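Local coordinates for periplasmic binding protein (Veillonella parvula, PDB 4LJS) that probably binds a ligand such as an iron-siderophore, haem or cobalamin outside the cytoplasmic membrane and hands it to an ABC importer, at residues V240-D246 / G272-A278; M264-L268 / R283-L287; P194-F199 / H224-I228; D246-L250 / I305-L310. All coordinates share one frame; numbering follows the deposited sequence.

All four contacts lie in the C-terminal lobe of what is, by family and topology, a two-lobed binding protein. Their centres are 9 to 16 Å apart, contacts 3 and 4 being the closest pair. Contact 3 closes first along the chain; contacts 1 and 2 then interleave, and contact 4 brackets contact 2. Contact 1 shares D246 with contact 4. Strands 226-227, 196-203, 247-252 and 284-288 run parallel through one sheet: contact 3 pairs two of them, contacts 2 and 4 lay helices 260-268 and 299-310 on its opposite faces, and contact 1 ties the turn after helix 237-243 to the link into helix 277-280. Together they hold the sheet of one lobe to its helices and connecting turns.

Contact 1 (V240-D246 / G272-A278); sequences VVEQNPD and GLQGVNA
N244 and N277 make the polar centre of this contact: the side-chain OD1 of N244 accepts the backbone N-H of N277 at 3.0 Å, in a nearly straight bond (169° at the hydrogen), with the donor tilted slightly from the amide plane. With CG anti to the backbone N (chi1 -161°), N244 swings its amide across to the start of helix 277-280, whose first N-H groups lack a preceding turn to bond. The two side chains cross at about a right angle, amide planes 51° apart, and are not paired: N244 ND2 and N277 ND2, 3.2 Å from each other, are both donors. V276, in the N-cap position, has no side-chain acceptor to offer and packs apolarly. Its CG1 rests 3.7 Å from P245 CD, while CG2 lies 4.2 Å from V241 CG2. Next to it, L273 sends CD2 to within 3.9 Å of V240 CG1. A weak backbone bond, A278 N to P245 O at 3.1 Å, follows one residue on, and the A278 methyl sits close to that same carbonyl.

Further out, N244 is the first residue to leave helix 237-243 and has positive phi, a conformation asparagine accepts more readily than most residues. The carboxylate of D246 lies alongside the N277 amide, nearly parallel but too far to bond; its OD2 accepts the backbone N-H of K196. The contact joins the helix-to-strand turn before strand 247-252 to the N-terminal end of helix 277-280, which precedes the neighbouring parallel strand 284-288, as expected of a layered alpha/beta lobe in this family.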
loop_
_atom_site.group_PDB
_atom_site.type_symbol
_atom_site.label_atom_id
_atom_site.label_comp_id
_atom_site.label_asym_id
_atom_site.label_seq_id
_atom_site.Cartn_x
_atom_site.Cartn_y
_atom_site.Cartn_z
ATOM N N VAL A 240 17.557 18.185 -9.530
ATOM C CA VAL A 240 16.373 17.914 -10.333
ATOM C C VAL A 240 16.512 18.545 -11.718
ATOM O O VAL A 240 16.164 17.928 -12.722
ATOM C CB VAL A 240 15.086 18.397 -9.634
ATOM C CG1 VAL A 240 13.885 18.202 -10.538
ATOM C CG2 VAL A 240 14.888 17.649 -8.322
ATOM N N VAL A 241 17.043 19.763 -11.768
ATOM C CA VAL A 241 17.308 20.432 -13.041
ATOM C C VAL A 241 18.291 19.638 -13.899
ATOM O O VAL A 241 18.085 19.466 -15.101
ATOM C CB VAL A 241 17.855 21.860 -12.836
ATOM C CG1 VAL A 241 18.348 22.440 -14.156
ATOM C CG2 VAL A 241 16.790 22.751 -12.222
ATOM N N GLU A 242 19.356 19.147 -13.273
ATOM C CA GLU A 242 20.351 18.352 -13.983
ATOM C C GLU A 242 19.765 17.037 -14.498
ATOM O O GLU A 242 19.935 16.691 -15.667
ATOM C CB GLU A 242 21.556 18.075 -13.083
ATOM C CG GLU A 242 22.621 17.196 -13.719
ATOM C CD GLU A 242 23.784 16.910 -12.779
ATOM O OE1 GLU A 242 24.163 15.725 -12.645
ATOM O OE2 GLU A 242 24.322 17.866 -12.178
ATOM N N GLN A 243 19.070 16.313 -13.625
ATOM C CA GLN A 243 18.508 15.015 -13.986
ATOM C C GLN A 243 17.406 15.149 -15.033
ATOM O O GLN A 243 17.292 14.316 -15.934
ATOM C CB GLN A 243 18.001 14.277 -12.744
ATOM C CG GLN A 243 19.112 13.790 -11.826
ATOM C CD GLN A 243 19.939 12.689 -12.458
ATOM O OE1 GLN A 243 19.396 11.734 -13.017
ATOM N NE2 GLN A 243 21.261 12.819 -12.381
ATOM N N ASN A 244 16.602 16.202 -14.904
ATOM C CA ASN A 244 15.630 16.584 -15.930
ATOM C C ASN A 244 14.603 15.493 -16.277
ATOM O O ASN A 244 14.594 14.974 -17.391
ATOM C CB ASN A 244 16.369 17.053 -17.192
ATOM C CG ASN A 244 15.500 17.886 -18.110
ATOM O OD1 ASN A 244 14.542 18.522 -17.673
ATOM N ND2 ASN A 244 15.835 17.889 -19.395
ATOM N N PRO A 245 13.724 15.152 -15.323
ATOM C CA PRO A 245 12.726 14.112 -15.593
ATOM C C PRO A 245 11.686 14.543 -16.623
ATOM O O PRO A 245 11.316 15.715 -16.674
ATOM C CB PRO A 245 12.051 13.917 -14.235
ATOM C CG PRO A 245 12.248 15.222 -13.525
ATOM C CD PRO A 245 13.590 15.715 -13.967
ATOM N N ASP A 246 11.232 13.587 -17.429
ATOM C CA ASP A 246 10.098 13.772 -18.328
ATOM C C ASP A 246 8.776 13.896 -17.579
ATOM O O ASP A 246 7.838 14.522 -18.074
ATOM C CB ASP A 246 9.982 12.577 -19.267
ATOM C CG ASP A 246 11.213 12.383 -20.105
ATOM O OD1 ASP A 246 11.704 13.381 -20.675
ATOM O OD2 ASP A 246 11.691 11.232 -20.185
ATOM N N GLY A 272 13.851 27.788 -10.554
ATOM C CA GLY A 272 14.835 26.849 -11.056
ATOM C C GLY A 272 14.193 25.698 -11.804
ATOM O O GLY A 272 14.770 25.154 -12.745
ATOM N N LEU A 273 12.980 25.341 -11.397
ATOM C CA LEU A 273 12.312 24.168 -11.945
ATOM C C LEU A 273 11.632 24.407 -13.295
ATOM O O LEU A 273 11.331 23.456 -14.014
ATOM C CB LEU A 273 11.306 23.613 -10.934
ATOM C CG LEU A 273 11.939 22.922 -9.729
ATOM C CD1 LEU A 273 10.885 22.218 -8.873
ATOM C CD2 LEU A 273 12.999 21.941 -10.210
ATOM N N GLN A 274 11.405 25.671 -13.639
ATOM C CA GLN A 274 10.647 26.012 -14.842
ATOM C C GLN A 274 11.206 25.418 -16.134
ATOM O O GLN A 274 10.449 25.126 -17.061
ATOM C CB GLN A 274 10.499 27.532 -14.990
ATOM C CG GLN A 274 9.732 28.208 -13.861
ATOM C CD GLN A 274 8.309 27.685 -13.689
ATOM O OE1 GLN A 274 7.740 27.770 -12.603
ATOM N NE2 GLN A 274 7.725 27.158 -14.761
ATOM N N GLY A 275 12.524 25.240 -16.191
ATOM C CA GLY A 275 13.169 24.682 -17.367
ATOM C C GLY A 275 13.008 23.177 -17.521
ATOM O O GLY A 275 13.179 22.637 -18.610
ATOM N N VAL A 276 12.672 22.496 -16.430
ATOM C CA VAL A 276 12.563 21.043 -16.442
ATOM C C VAL A 276 11.431 20.564 -17.362
ATOM O O VAL A 276 10.335 21.124 -17.355
ATOM C CB VAL A 276 12.377 20.499 -15.008
ATOM C CG1 VAL A 276 12.136 19.007 -15.019
ATOM C CG2 VAL A 276 13.598 20.840 -14.157
ATOM N N ASN A 277 11.716 19.533 -18.155
ATOM C CA ASN A 277 10.763 19.001 -19.127
ATOM C C ASN A 277 9.390 18.688 -18.555
ATOM O O ASN A 277 8.372 19.039 -19.151
ATOM C CB ASN A 277 11.326 17.749 -19.801
ATOM C CG ASN A 277 12.456 18.059 -20.757
ATOM O OD1 ASN A 277 12.631 19.204 -21.188
ATOM N ND2 ASN A 277 13.227 17.036 -21.104
ATOM N N ALA A 278 9.371 18.025 -17.402
ATOM C CA ALA A 278 8.119 17.654 -16.743
ATOM C C ALA A 278 7.243 18.875 -16.468
ATOM O O ALA A 278 6.018 18.813 -16.596
ATOM C CB ALA A 278 8.400 16.897 -15.449
#

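Contact 2 (M264-L268 / R283-L287); sequences MNYVL and RVHFL
M264 meets V284 and F286 inside a beta-alpha-beta crossover, in which helix 260-268, after strand 247-252, packs on the sheet before the chain returns as the parallel strand 284-288. Helix and strand segments run roughly antiparallel (149°), their axes 10.3 Å apart. M264, modelled as selenomethionine, bridges much of that space. Its chain leaves the helix with CG anti to the backbone N, then bends at chi2 (67°) and chi3 (77°), and this double bend carries the terminal methyl back over the F286 ring. CE stands 3.7 Å from the ring centroid, almost on the normal, a CH-pi contact; the selenium is farther off, 5.1 Å from the centroid, and completes a Met-aromatic pair. CB of M264 also touches the ring, 3.6 Å from CZ. The flexible, unbranched chain suits this place because it can follow both partners: SE lies 3.7 Å from V284 CG1. With an alanine in place of F286, the M264 methyl would probably lose its aromatic platform and be freer to turn, held mainly by V284. At the other end of the helix segment, L268 lays CD1 4.0 Å from V284 CB. V284, beta-branched as strands favour, also approaches V267, and both valines pack on L250 of strand 247-252. L279 of helix 277-280 touches both L268 and V284, while L287, on the other face, packs against helix 299-310.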
loop_
_atom_site.group_PDB
_atom_site.type_symbol
_atom_site.label_atom_id
_atom_site.label_comp_id
_atom_site.label_asym_id
_atom_site.label_seq_id
_atom_site.Cartn_x
_atom_site.Cartn_y
_atom_site.Cartn_z
HETATM N N MSE A 264 1.144 21.359 -4.924
HETATM C CA MSE A 264 1.275 21.371 -6.376
HETATM C C MSE A 264 1.731 22.738 -6.849
HETATM O O MSE A 264 2.635 22.854 -7.676
HETATM C CB MSE A 264 -0.052 21.015 -7.047
HETATM C CG MSE A 264 0.003 21.071 -8.570
HETATM SE SE MSE A 264 1.159 19.692 -9.342
HETATM C CE MSE A 264 -0.030 18.156 -9.172
ATOM N N ASN A 265 1.109 23.773 -6.304
ATOM C CA ASN A 265 1.441 25.132 -6.693
ATOM C C ASN A 265 2.874 25.507 -6.328
ATOM O O ASN A 265 3.539 26.229 -7.072
ATOM C CB ASN A 265 0.455 26.125 -6.088
ATOM C CG ASN A 265 0.498 27.464 -6.778
ATOM O OD1 ASN A 265 1.251 28.353 -6.382
ATOM N ND2 ASN A 265 -0.300 27.614 -7.830
ATOM N N TYR A 266 3.350 25.009 -5.190
ATOM C CA TYR A 266 4.735 25.229 -4.784
ATOM C C TYR A 266 5.712 24.615 -5.790
ATOM O O TYR A 266 6.741 25.208 -6.116
ATOM C CB TYR A 266 4.989 24.658 -3.385
ATOM C CG TYR A 266 6.442 24.704 -2.950
ATOM C CD1 TYR A 266 7.233 23.560 -2.963
ATOM C CD2 TYR A 266 7.023 25.893 -2.527
ATOM C CE1 TYR A 266 8.562 23.600 -2.565
ATOM C CE2 TYR A 266 8.348 25.942 -2.128
ATOM C CZ TYR A 266 9.112 24.796 -2.150
ATOM O OH TYR A 266 10.430 24.849 -1.752
ATOM N N VAL A 267 5.381 23.427 -6.283
ATOM C CA VAL A 267 6.244 22.727 -7.227
ATOM C C VAL A 267 6.228 23.408 -8.597
ATOM O O VAL A 267 7.281 23.691 -9.175
ATOM C CB VAL A 267 5.839 21.240 -7.348
ATOM C CG1 VAL A 267 6.570 20.563 -8.499
ATOM C CG2 VAL A 267 6.106 20.521 -6.038
ATOM N N LEU A 268 5.029 23.681 -9.100
ATOM C CA LEU A 268 4.853 24.279 -10.421
ATOM C C LEU A 268 5.407 25.695 -10.491
ATOM O O LEU A 268 6.343 25.960 -11.242
ATOM C CB LEU A 268 3.375 24.281 -10.815
ATOM C CG LEU A 268 2.862 23.112 -11.662
ATOM C CD1 LEU A 268 3.434 21.784 -11.196
ATOM C CD2 LEU A 268 1.338 23.082 -11.661
ATOM N N ARG A 283 3.681 17.573 -16.915
ATOM C CA ARG A 283 3.643 16.173 -16.522
ATOM C C ARG A 283 4.079 16.026 -15.065
ATOM O O ARG A 283 5.116 15.446 -14.748
ATOM C CB ARG A 283 4.480 15.325 -17.487
ATOM C CG ARG A 283 3.979 15.429 -18.933
ATOM C CD ARG A 283 4.770 14.554 -19.895
ATOM N NE ARG A 283 4.737 13.141 -19.516
ATOM C CZ ARG A 283 5.509 12.210 -20.064
ATOM N NH1 ARG A 283 6.369 12.543 -21.017
ATOM N NH2 ARG A 283 5.428 10.948 -19.659
ATOM N N VAL A 284 3.268 16.594 -14.181
ATOM C CA VAL A 284 3.498 16.521 -12.751
ATOM C C VAL A 284 2.197 16.035 -12.142
ATOM O O VAL A 284 1.171 16.712 -12.228
ATOM C CB VAL A 284 3.868 17.899 -12.174
ATOM C CG1 VAL A 284 4.092 17.810 -10.668
ATOM C CG2 VAL A 284 5.104 18.467 -12.887
ATOM N N HIS A 285 2.229 14.848 -11.547
ATOM C CA HIS A 285 1.000 14.225 -11.076
ATOM C C HIS A 285 1.083 13.794 -9.621
ATOM O O HIS A 285 2.149 13.403 -9.135
ATOM C CB HIS A 285 0.667 13.011 -11.943
ATOM C CG HIS A 285 0.890 13.239 -13.405
ATOM N ND1 HIS A 285 -0.039 13.861 -14.212
ATOM C CD2 HIS A 285 1.938 12.928 -14.207
ATOM C CE1 HIS A 285 0.427 13.925 -15.446
ATOM N NE2 HIS A 285 1.625 13.366 -15.469
ATOM N N PHE A 286 -0.059 13.859 -8.940
ATOM C CA PHE A 286 -0.172 13.388 -7.567
ATOM C C PHE A 286 -0.139 11.864 -7.518
ATOM O O PHE A 286 -0.722 11.195 -8.368
ATOM C CB PHE A 286 -1.480 13.886 -6.946
ATOM C CG PHE A 286 -1.438 15.322 -6.507
ATOM C CD1 PHE A 286 -0.420 15.779 -5.682
ATOM C CD2 PHE A 286 -2.419 16.217 -6.918
ATOM C CE1 PHE A 286 -0.384 17.103 -5.262
ATOM C CE2 PHE A 286 -2.388 17.543 -6.506
ATOM C CZ PHE A 286 -1.366 17.988 -5.678
ATOM N N LEU A 287 0.546 11.324 -6.517
ATOM C CA LEU A 287 0.598 9.885 -6.301
ATOM C C LEU A 287 0.412 9.616 -4.807
ATOM O O LEU A 287 1.283 9.939 -3.997
ATOM C CB LEU A 287 1.930 9.320 -6.808
ATOM C CG LEU A 287 2.221 7.818 -6.683
ATOM C CD1 LEU A 287 1.150 6.970 -7.358
ATOM C CD2 LEU A 287 3.602 7.494 -7.260
#

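Contact 3 (P194-F199 / H224-I228); sequences PPKALF and HADVI
K196 and A197 pair with D226 and V227 in parallel, through three backbone hydrogen bonds: D226 N to P195 O (2.8 Å), A197 N to D226 O (3.0 Å) and I228 N to A197 O (2.9 Å). They add the short strand 226-227 to the mixed sheet of the C-terminal lobe. H224, with positive phi, is the C-prime residue of the Schellman motif that ends helix 215-222, and A225 then brings the chain into the sheet.

K196 and D226 lie side by side on one face, pointing the same way. CD of K196 is 3.5 Å from D226 OD2, yet the ammonium NZ stays 4.7 Å from that oxygen, too far for a salt bridge; opposite charges may still attract, but NZ makes a weak hydrogen bond to Q243 O. With CG anti to the backbone N (chi1 179°), the lysine's aliphatic stem crosses I228 at about a right angle, CG meeting I228 CG1 at 3.6 Å. Exchanging K196 for an alanine would probably uncover that side of I228, remove the charge that NZ holds near D226 and lose the weak bond to Q243 O. A197 and V227 point to the opposite face, where the small alanine adjoins L310 and V227 CG1 approaches F199 CD1. Beyond the last direct bond the strands part, and a water bridges them, accepting from F199 N at 2.9 Å and donating to I228 O at 2.7 Å.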
loop_
_atom_site.group_PDB
_atom_site.type_symbol
_atom_site.label_atom_id
_atom_site.label_comp_id
_atom_site.label_asym_id
_atom_site.label_seq_id
_atom_site.Cartn_x
_atom_site.Cartn_y
_atom_site.Cartn_z
ATOM N N PRO A 194 12.465 4.949 -23.256
ATOM C CA PRO A 194 11.946 4.876 -21.886
ATOM C C PRO A 194 11.877 6.261 -21.265
ATOM O O PRO A 194 12.830 7.023 -21.396
ATOM C CB PRO A 194 12.999 4.038 -21.150
ATOM C CG PRO A 194 13.735 3.309 -22.218
ATOM C CD PRO A 194 13.735 4.222 -23.405
ATOM N N PRO A 195 10.755 6.591 -20.609
ATOM C CA PRO A 195 10.604 7.909 -19.984
ATOM C C PRO A 195 11.474 8.021 -18.733
ATOM O O PRO A 195 11.696 7.021 -18.051
ATOM C CB PRO A 195 9.122 7.938 -19.605
ATOM C CG PRO A 195 8.771 6.509 -19.385
ATOM C CD PRO A 195 9.573 5.737 -20.399
ATOM N N LYS A 196 11.973 9.219 -18.447
ATOM C CA LYS A 196 12.745 9.447 -17.231
ATOM C C LYS A 196 11.852 10.013 -16.118
ATOM O O LYS A 196 11.343 11.137 -16.224
ATOM C CB LYS A 196 13.933 10.379 -17.505
ATOM C CG LYS A 196 14.765 10.679 -16.263
ATOM C CD LYS A 196 16.252 10.418 -16.468
ATOM C CE LYS A 196 16.900 11.497 -17.309
ATOM N NZ LYS A 196 18.346 11.635 -16.976
ATOM N N ALA A 197 11.672 9.235 -15.054
ATOM C CA ALA A 197 10.731 9.589 -13.992
ATOM C C ALA A 197 11.399 10.017 -12.683
ATOM O O ALA A 197 12.466 9.514 -12.318
ATOM C CB ALA A 197 9.771 8.431 -13.726
ATOM N N LEU A 198 10.745 10.939 -11.978
ATOM C CA LEU A 198 11.168 11.344 -10.646
ATOM C C LEU A 198 10.025 11.199 -9.655
ATOM O O LEU A 198 8.938 11.734 -9.874
ATOM C CB LEU A 198 11.658 12.793 -10.653
ATOM C CG LEU A 198 11.961 13.368 -9.269
ATOM C CD1 LEU A 198 13.189 12.699 -8.662
ATOM C CD2 LEU A 198 12.122 14.882 -9.322
ATOM N N PHE A 199 10.273 10.472 -8.566
ATOM C CA PHE A 199 9.292 10.334 -7.495
ATOM C C PHE A 199 9.769 11.091 -6.267
ATOM O O PHE A 199 10.827 10.787 -5.709
ATOM C CB PHE A 199 9.087 8.868 -7.123
ATOM C CG PHE A 199 8.595 8.015 -8.254
ATOM C CD1 PHE A 199 9.480 7.501 -9.192
ATOM C CD2 PHE A 199 7.251 7.709 -8.371
ATOM C CE1 PHE A 199 9.027 6.704 -10.229
ATOM C CE2 PHE A 199 6.790 6.914 -9.405
ATOM C CZ PHE A 199 7.680 6.415 -10.340
ATOM N N HIS A 224 9.323 -0.242 -16.808
ATOM C CA HIS A 224 10.404 0.018 -17.763
ATOM C C HIS A 224 10.797 1.492 -17.869
ATOM O O HIS A 224 11.367 1.918 -18.875
ATOM C CB HIS A 224 10.064 -0.535 -19.149
ATOM C CG HIS A 224 11.226 -1.184 -19.826
ATOM N ND1 HIS A 224 11.775 -2.368 -19.380
ATOM C CD2 HIS A 224 11.967 -0.800 -20.892
ATOM C CE1 HIS A 224 12.803 -2.688 -20.149
ATOM N NE2 HIS A 224 12.935 -1.759 -21.078
ATOM N N ALA A 225 10.491 2.267 -16.834
ATOM C CA ALA A 225 10.894 3.666 -16.818
ATOM C C ALA A 225 12.342 3.803 -16.364
ATOM O O ALA A 225 12.900 2.910 -15.724
ATOM C CB ALA A 225 9.983 4.483 -15.913
ATOM N N ASP A 226 12.944 4.932 -16.700
ATOM C CA ASP A 226 14.269 5.268 -16.210
ATOM C C ASP A 226 14.098 6.082 -14.926
ATOM O O ASP A 226 13.893 7.295 -14.972
ATOM C CB ASP A 226 15.035 6.058 -17.278
ATOM C CG ASP A 226 16.481 6.318 -16.896
ATOM O OD1 ASP A 226 16.986 5.655 -15.967
ATOM O OD2 ASP A 226 17.116 7.182 -17.539
ATOM N N VAL A 227 14.160 5.401 -13.785
ATOM C CA VAL A 227 13.888 6.036 -12.501
ATOM C C VAL A 227 15.107 6.781 -11.976
ATOM O O VAL A 227 16.186 6.208 -11.837
ATOM C CB VAL A 227 13.401 5.010 -11.446
ATOM C CG1 VAL A 227 13.155 5.691 -10.112
ATOM C CG2 VAL A 227 12.130 4.339 -11.912
ATOM N N ILE A 228 14.927 8.067 -11.696
ATOM C CA ILE A 228 15.989 8.894 -11.132
ATOM C C ILE A 228 16.243 8.541 -9.669
ATOM O O ILE A 228 15.301 8.371 -8.894
ATOM C CB ILE A 228 15.628 10.389 -11.226
ATOM C CG1 ILE A 228 15.478 10.804 -12.689
ATOM C CG2 ILE A 228 16.676 11.246 -10.533
ATOM C CD1 ILE A 228 14.989 12.209 -12.870
HETATM O O HOH W 1 12.661 8.895 -8.333
#

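Contact 4 (D246-L250 / I305-L310); sequences DVIFL and IVSHGL
F249 points its ring from strand 247-252 into the surface of helix 299-310, the helix that packs on one face of the parallel sheet in the C-terminal lobe. The strand and helix segments run roughly antiparallel (155°), with 9.4 Å between their axes. The ring, directed at the helix by chi1 of -66°, which sets CG anti to the carbonyl carbon, is met from several directions. V306 places CG2 over one face, displaced toward the rim, and brings CG1 to 4.1 Å from CZ. L310 comes instead to the edge, CD2 lying near the ring plane and 4.1 Å from CE2, the two side chains crossing at about a right angle. The helix backbone itself is close: CE1 approaches I305 O at 3.7 Å, and CZ is 4.1 Å from G309 CA. G309 explains that closeness, for a CB at this position would point at the strand and collide with CE1. Glycine thus lets a large aromatic residue lie directly against the main chain. The ring also stacks with F199 of the adjacent strand 196-203, continuing the apolar layer across to the next strand.

I248 and L250, alternating with V247 and F249, turn to the opposite face. The carbonyl of G309, which lies beside V247 CG2, accepts a hydrogen bond from R283 NH2. V247 holds its CG1 in the crowded position between backbone N and carbonyl carbon (chi1 53°); this methyl crosses to L310, which it meets at CD2, 3.8 Å from V247 CG1.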
loop_
_atom_site.group_PDB
_atom_site.type_symbol
_atom_site.label_atom_id
_atom_site.label_comp_id
_atom_site.label_asym_id
_atom_site.label_seq_id
_atom_site.Cartn_x
_atom_site.Cartn_y
_atom_site.Cartn_z
ATOM N N ASP A 246 11.232 13.587 -17.429
ATOM C CA ASP A 246 10.098 13.772 -18.328
ATOM C C ASP A 246 8.776 13.896 -17.579
ATOM O O ASP A 246 7.838 14.522 -18.074
ATOM C CB ASP A 246 9.982 12.577 -19.267
ATOM C CG ASP A 246 11.213 12.383 -20.105
ATOM O OD1 ASP A 246 11.704 13.381 -20.675
ATOM O OD2 ASP A 246 11.691 11.232 -20.185
ATOM N N VAL A 247 8.704 13.266 -16.407
ATOM C CA VAL A 247 7.483 13.235 -15.604
ATOM C C VAL A 247 7.827 13.175 -14.110
ATOM O O VAL A 247 8.698 12.410 -13.689
ATOM C CB VAL A 247 6.565 12.047 -16.007
ATOM C CG1 VAL A 247 7.333 10.729 -15.985
ATOM C CG2 VAL A 247 5.343 11.966 -15.107
ATOM N N ILE A 248 7.164 14.013 -13.319
ATOM C CA ILE A 248 7.357 14.016 -11.879
ATOM C C ILE A 248 6.142 13.440 -11.178
ATOM O O ILE A 248 5.008 13.824 -11.458
ATOM C CB ILE A 248 7.577 15.435 -11.346
ATOM C CG1 ILE A 248 8.878 16.015 -11.900
ATOM C CG2 ILE A 248 7.592 15.437 -9.815
ATOM C CD1 ILE A 248 9.111 17.458 -11.512
ATOM N N PHE A 249 6.379 12.513 -10.264
ATOM C CA PHE A 249 5.310 12.048 -9.395
ATOM C C PHE A 249 5.454 12.669 -8.014
ATOM O O PHE A 249 6.484 12.516 -7.352
ATOM C CB PHE A 249 5.278 10.525 -9.346
ATOM C CG PHE A 249 4.921 9.902 -10.662
ATOM C CD1 PHE A 249 3.596 9.847 -11.079
ATOM C CD2 PHE A 249 5.902 9.419 -11.507
ATOM C CE1 PHE A 249 3.256 9.296 -12.292
ATOM C CE2 PHE A 249 5.570 8.857 -12.724
ATOM C CZ PHE A 249 4.244 8.797 -13.120
ATOM N N LEU A 250 4.426 13.407 -7.612
ATOM C CA LEU A 250 4.377 14.017 -6.288
ATOM C C LEU A 250 3.650 13.098 -5.314
ATOM O O LEU A 250 2.424 12.965 -5.362
ATOM C CB LEU A 250 3.666 15.370 -6.343
ATOM C CG LEU A 250 4.346 16.494 -7.129
ATOM C CD1 LEU A 250 3.565 17.791 -6.965
ATOM C CD2 LEU A 250 5.791 16.674 -6.685
ATOM N N ILE A 305 -1.774 5.127 -11.953
ATOM C CA ILE A 305 -1.260 6.490 -11.984
ATOM C C ILE A 305 0.117 6.549 -12.642
ATOM O O ILE A 305 0.372 7.398 -13.501
ATOM C CB ILE A 305 -1.208 7.111 -10.578
ATOM C CG1 ILE A 305 -2.635 7.281 -10.044
ATOM C CG2 ILE A 305 -0.452 8.444 -10.601
ATOM C CD1 ILE A 305 -2.720 7.810 -8.632
ATOM N N VAL A 306 0.998 5.632 -12.261
ATOM C CA VAL A 306 2.344 5.639 -12.804
ATOM C C VAL A 306 2.380 5.259 -14.294
ATOM O O VAL A 306 3.026 5.938 -15.095
ATOM C CB VAL A 306 3.294 4.776 -11.964
ATOM C CG1 VAL A 306 4.667 4.746 -12.596
ATOM C CG2 VAL A 306 3.376 5.340 -10.541
ATOM N N SER A 307 1.661 4.207 -14.677
ATOM C CA SER A 307 1.643 3.801 -16.080
ATOM C C SER A 307 1.002 4.887 -16.949
ATOM O O SER A 307 1.487 5.172 -18.039
ATOM C CB SER A 307 0.914 2.466 -16.272
ATOM O OG SER A 307 -0.487 2.630 -16.072
ATOM N N HIS A 308 -0.072 5.500 -16.457
ATOM C CA HIS A 308 -0.756 6.542 -17.212
ATOM C C HIS A 308 0.094 7.808 -17.318
ATOM O O HIS A 308 0.104 8.455 -18.358
ATOM C CB HIS A 308 -2.135 6.847 -16.617
ATOM C CG HIS A 308 -3.163 5.792 -16.906
ATOM N ND1 HIS A 308 -2.890 4.441 -16.827
ATOM C CD2 HIS A 308 -4.465 5.890 -17.272
ATOM C CE1 HIS A 308 -3.978 3.753 -17.131
ATOM N NE2 HIS A 308 -4.946 4.609 -17.408
ATOM N N GLY A 309 0.824 8.139 -16.253
ATOM C CA GLY A 309 1.741 9.266 -16.279
ATOM C C GLY A 309 3.008 9.023 -17.093
ATOM O O GLY A 309 3.542 9.941 -17.727
ATOM N N LEU A 310 3.504 7.788 -17.078
ATOM C CA LEU A 310 4.718 7.462 -17.823
ATOM C C LEU A 310 4.434 7.428 -19.314
ATOM O O LEU A 310 5.238 7.899 -20.116
ATOM C CB LEU A 310 5.290 6.111 -17.382
ATOM C CG LEU A 310 5.968 6.040 -16.016
ATOM C CD1 LEU A 310 6.317 4.593 -15.689
ATOM C CD2 LEU A 310 7.209 6.931 -15.988
#